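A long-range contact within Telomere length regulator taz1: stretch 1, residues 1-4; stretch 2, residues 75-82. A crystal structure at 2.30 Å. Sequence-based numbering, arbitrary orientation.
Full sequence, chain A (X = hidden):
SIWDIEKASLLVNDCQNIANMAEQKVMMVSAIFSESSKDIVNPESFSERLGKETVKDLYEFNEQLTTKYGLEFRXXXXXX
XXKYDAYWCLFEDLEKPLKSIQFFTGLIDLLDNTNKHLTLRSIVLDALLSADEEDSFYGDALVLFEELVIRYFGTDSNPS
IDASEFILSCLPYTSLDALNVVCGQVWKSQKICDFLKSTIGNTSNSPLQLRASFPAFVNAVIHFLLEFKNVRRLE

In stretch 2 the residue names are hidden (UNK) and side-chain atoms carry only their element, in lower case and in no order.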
ATOM      1  N   SER A   1       6.187  13.125  -9.442  1.00 64.68           N
ATOM      2  CA  SER A   1       7.494  12.600  -9.053  1.00 64.28           C
ATOM      3  C   SER A   1       8.053  11.731 -10.179  1.00 59.07           C
ATOM      4  O   SER A   1       7.299  11.059 -10.879  1.00 55.75           O
ATOM      5  CB  SER A   1       7.364  11.796  -7.762  1.00 69.31           C
ATOM      6  OG  SER A   1       8.569  11.138  -7.441  1.00 82.25           O
ATOM      7  N   ILE A   2       9.370  11.759 -10.358  1.00 55.35           N
ATOM      8  CA  ILE A   2      10.038  10.951 -11.374  1.00 47.14           C
ATOM      9  C   ILE A   2      10.827   9.834 -10.727  1.00 46.29           C
ATOM     10  O   ILE A   2      11.651  10.062  -9.868  1.00 54.97           O
ATOM     11  CB  ILE A   2      10.974  11.794 -12.236  1.00 56.57           C
ATOM     12  CG1 ILE A   2      10.166  12.787 -13.057  1.00 58.79           C
ATOM     13  CG2 ILE A   2      11.769  10.908 -13.180  1.00 60.82           C
ATOM     14  CD1 ILE A   2      11.001  13.786 -13.793  1.00 60.59           C
ATOM     15  N   TRP A   3      10.546   8.609 -11.131  1.00 43.70           N
ATOM     16  CA  TRP A   3      11.229   7.458 -10.580  1.00 41.55           C
ATOM     17  C   TRP A   3      12.602   7.450 -11.276  1.00 53.01           C
ATOM     18  O   TRP A   3      12.688   7.383 -12.499  1.00 52.22           O
ATOM     19  CB  TRP A   3      10.370   6.216 -10.820  1.00 46.75           C
ATOM     20  CG  TRP A   3      10.883   4.943 -10.237  1.00 55.98           C
ATOM     21  CD1 TRP A   3      11.956   4.786  -9.413  1.00 50.32           C
ATOM     22  CD2 TRP A   3      10.329   3.628 -10.439  1.00 50.26           C
ATOM     23  NE1 TRP A   3      12.096   3.461  -9.081  1.00 53.05           N
ATOM     24  CE2 TRP A   3      11.118   2.735  -9.699  1.00 50.93           C
ATOM     25  CE3 TRP A   3       9.246   3.141 -11.163  1.00 43.28           C
ATOM     26  CZ2 TRP A   3      10.850   1.365  -9.662  1.00 51.82           C
ATOM     27  CZ3 TRP A   3       8.990   1.780 -11.123  1.00 51.67           C
ATOM     28  CH2 TRP A   3       9.784   0.912 -10.377  1.00 50.18           C
ATOM     29  N   ASP A   4      13.657   7.566 -10.478  1.00 56.58           N
ATOM     30  CA  ASP A   4      15.044   7.477 -10.921  1.00 53.74           C
ATOM     31  C   ASP A   4      15.127   6.282 -11.893  1.00 51.59           C
ATOM     32  O   ASP A   4      14.756   5.157 -11.541  1.00 52.49           O
ATOM     33  CB  ASP A   4      15.923   7.353  -9.670  1.00 55.93           C
ATOM     34  CG  ASP A   4      17.405   7.479  -9.980  1.00 67.20           C
ATOM     35  OD1 ASP A   4      17.847   6.916 -10.990  1.00 62.94           O
ATOM     36  OD2 ASP A   4      18.122   8.148  -9.211  1.00 77.33           O
ATOM     37  N   UNK A  75       6.973   2.163  -2.009  1.00 46.80           N
ATOM     38  CA  UNK A  75       6.447   0.942  -2.595  1.00 50.26           C
ATOM     39  C   UNK A  75       6.344   1.135  -4.109  1.00 54.14           C
ATOM     40  O   UNK A  75       6.783   2.147  -4.654  1.00 47.77           O
ATOM     41  c   UNK A  75       4.109   1.719  -2.412  1.00 52.08           C
ATOM     42  c   UNK A  75       5.057   0.629  -2.014  1.00 50.40           C
ATOM     43  o   UNK A  75       4.573  -0.600  -2.553  1.00 51.91           O
ATOM     44  N   UNK A  76       5.762   0.150  -4.772  1.00 53.46           N
ATOM     45  CA  UNK A  76       5.698   0.115  -6.219  1.00 55.94           C
ATOM     46  C   UNK A  76       4.358   0.619  -6.712  1.00 60.25           C
ATOM     47  O   UNK A  76       3.321   0.264  -6.161  1.00 72.28           O
ATOM     48  c   UNK A  76       5.809  -1.322  -6.708  1.00 64.44           C
ATOM     49  c   UNK A  76       5.614  -1.372  -8.215  1.00 66.26           C
ATOM     50  c   UNK A  76       7.140  -1.934  -6.273  1.00 66.20           C
ATOM     51  c   UNK A  76       8.341  -1.218  -6.838  1.00 75.51           C
ATOM     52  N   UNK A  77       4.370   1.417  -7.772  1.00 50.70           N
ATOM     53  CA  UNK A  77       3.139   1.964  -8.306  1.00 48.19           C
ATOM     54  C   UNK A  77       2.805   1.473  -9.686  1.00 54.92           C
ATOM     55  O   UNK A  77       3.377   1.932 -10.685  1.00 53.54           O
ATOM     56  c   UNK A  77       4.303   4.124  -6.129  1.00 41.89           C
ATOM     57  c   UNK A  77       1.851   4.713  -4.962  1.00 43.16           C
ATOM     58  c   UNK A  77       3.144   3.993  -6.864  1.00 50.37           C
ATOM     59  c   UNK A  77       4.261   4.576  -4.827  1.00 49.49           C
ATOM     60  c   UNK A  77       3.029   4.868  -4.224  1.00 36.92           C
ATOM     61  c   UNK A  77       1.920   4.261  -6.256  1.00 54.18           C
ATOM     62  c   UNK A  77       3.189   3.478  -8.252  1.00 41.17           C
ATOM     63  N   UNK A  78       1.851   0.550  -9.733  1.00 47.32           N
ATOM     64  CA  UNK A  78       1.455  -0.055 -10.989  1.00 52.21           C
ATOM     65  C   UNK A  78       0.768   0.941 -11.908  1.00 52.02           C
ATOM     66  O   UNK A  78       0.911   0.867 -13.134  1.00 51.26           O
ATOM     67  c   UNK A  78       1.428  -2.450 -10.170  1.00 66.57           C
ATOM     68  c   UNK A  78       2.141  -3.741  -8.280  1.00 66.78           C
ATOM     69  c   UNK A  78       0.627  -1.317 -10.754  1.00 62.44           C
ATOM     70  c   UNK A  78       2.256  -3.215 -10.976  1.00 63.62           C
ATOM     71  c   UNK A  78       3.004  -4.237 -10.443  1.00 63.02           C
ATOM     72  c   UNK A  78       2.948  -4.505  -9.096  1.00 65.16           C
ATOM     73  c   UNK A  78       1.387  -2.720  -8.820  1.00 64.99           C
ATOM     74  N   UNK A  79       0.065   1.905 -11.332  1.00 46.53           N
ATOM     75  CA  UNK A  79      -0.504   2.950 -12.169  1.00 50.69           C
ATOM     76  C   UNK A  79       0.599   3.754 -12.850  1.00 49.18           C
ATOM     77  O   UNK A  79       0.454   4.160 -13.985  1.00 51.74           O
ATOM     78  c   UNK A  79      -1.399   3.890 -11.366  1.00 52.01           C
ATOM     79  o   UNK A  79      -0.673   4.571 -10.359  1.00 52.67           O
ATOM     80  N   UNK A  80       1.695   3.983 -12.142  1.00 43.42           N
ATOM     81  CA  UNK A  80       2.786   4.774 -12.687  1.00 46.25           C
ATOM     82  C   UNK A  80       3.501   3.997 -13.799  1.00 53.48           C
ATOM     83  O   UNK A  80       3.692   4.503 -14.891  1.00 50.44           O
ATOM     84  c   UNK A  80       4.873   7.356 -11.625  1.00 38.91           C
ATOM     85  c   UNK A  80       7.100   6.325 -12.873  1.00 51.56           C
ATOM     86  c   UNK A  80       3.751   5.113 -11.562  1.00 43.46           C
ATOM     87  c   UNK A  80       6.028   5.499 -12.538  1.00 39.98           C
ATOM     88  c   UNK A  80       5.923   8.182 -11.934  1.00 48.97           C
ATOM     89  c   UNK A  80       7.038   7.662 -12.566  1.00 52.52           C
ATOM     90  o   UNK A  80       8.090   8.474 -12.863  1.00 56.34           O
ATOM     91  c   UNK A  80       4.900   6.010 -11.932  1.00 42.09           C
ATOM     92  N   UNK A  81       3.869   2.756 -13.502  1.00 57.10           N
ATOM     93  CA  UNK A  81       4.496   1.857 -14.448  1.00 56.34           C
ATOM     94  C   UNK A  81       3.655   1.644 -15.702  1.00 65.43           C
ATOM     95  O   UNK A  81       4.195   1.575 -16.796  1.00 62.66           O
ATOM     96  c   UNK A  81       5.789   0.656 -12.683  1.00 53.47           C
ATOM     97  c   UNK A  81       4.759   0.502 -13.801  1.00 50.07           C
ATOM     98  c   UNK A  81       5.227  -0.490 -14.838  1.00 56.68           C
ATOM     99  c   UNK A  81       6.095  -0.632 -11.970  1.00 59.47           C
ATOM    100  N   UNK A  82       2.337   1.553 -15.560  1.00 62.58           N
ATOM    101  CA  UNK A  82       1.490   1.382 -16.740  1.00 67.82           C
ATOM    102  C   UNK A  82       1.413   2.662 -17.556  1.00 71.80           C
ATOM    103  O   UNK A  82       1.342   2.626 -18.786  1.00 76.56           O
ATOM    104  n   UNK A  82      -2.595  -0.454 -13.622  1.00 99.91           N
ATOM    105  c   UNK A  82      -0.868   0.828 -17.558  1.00 88.37           C
ATOM    106  c   UNK A  82      -2.637   0.286 -14.717  1.00 98.49           C
ATOM    107  c   UNK A  82       0.082   0.934 -16.361  1.00 77.23           C
ATOM    108  c   UNK A  82      -2.296   0.497 -17.133  1.00 91.57           C
ATOM    109  n   UNK A  82      -2.299  -0.244 -15.885  1.00 89.83           N
ATOM    110  n   UNK A  82      -3.022   1.553 -14.651  1.00100.85           N
TER

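Position 75 carries three side-chain atoms: one carbon bearing one oxygen and one carbon. The side chain is out of reach of stretch 1. A beta carbon branched in this way, with one hydroxyl and one methyl, belongs to threonine. This is Thr75. Its OG1 is hydrogen-bonded elsewhere in the structure.

Position 76 has four side-chain carbons. The chain forks at the first, and one arm is two carbons long. The CA-to-CB bond points sideways, but the end of the side chain comes nearer to stretch 1 and meets the ring of Trp3. The branching pattern fits isoleucine; in leucine the fork comes one carbon later. This is Ile76. Its CD1 lies 4.4 Å from CH2 of Trp3, a loose apolar contact.

Position 77 has one carbon followed by a ring of six carbons, with no oxygen on it. The CA-to-CB bond points sideways, and the side chain makes no contact with stretch 1. This is Phe77. It holds the N-cap position, right before the helix. The backbone O of Phe77 accepts a hydrogen bond from the backbone N of position 81, 3.0 Å away, in the first turn.

Position 78 repeats the same set, one carbon and a bare six-carbon ring. Its ring is out of reach of stretch 1. This is Phe78, the first residue of the helix.

Position 79 has two side-chain atoms, one carbon and then one oxygen. It makes no contact with stretch 1. Such a short hydroxyl side chain is serine. This is Ser79, and its OG is hydrogen-bonded elsewhere in the structure.

Position 80 has one carbon, a six-carbon ring and one oxygen on the ring. The oxygen lies at the far end of the ring, as in a phenol. The CA-to-CB bond points toward stretch 1, and the oxygen reaches its backbone. This is Tyr80. N of Trp3 donates a hydrogen bond to OH of Tyr80 at 3.0 Å, nearly straight at 163°. The same OH donates a weak hydrogen bond to O of Ser1 at 3.4 Å.

Position 81 again has four carbons forked at the first, with one arm of two. Its CA-to-CB bond points sideways, yet the end comes nearer and meets the edge of the Trp3 ring. This is Ile81. Its CG1 lies 3.7 Å from CZ3 of Trp3, near the ring plane.

Position 82 has three carbons, a nitrogen, and a carbon carrying two more nitrogens. It is out of reach of stretch 1. This guanidinium is arginine. This is Arg82, with NE and NH2 hydrogen-bonded elsewhere in the structure.

The contact is small, burying 248 Å² over both sides. Trp3 and Tyr80 supply most of it. The tyrosine hydroxyl acts as acceptor and donor at once, and so ties down the backbone of stretch 1. Apolar packing adds to this: CE2 of Tyr80 lies 3.9 Å from CB of Trp3, while Ile76 and Ile81 meet the indole.

Stretch 2 (75-82) TIFFSYIR
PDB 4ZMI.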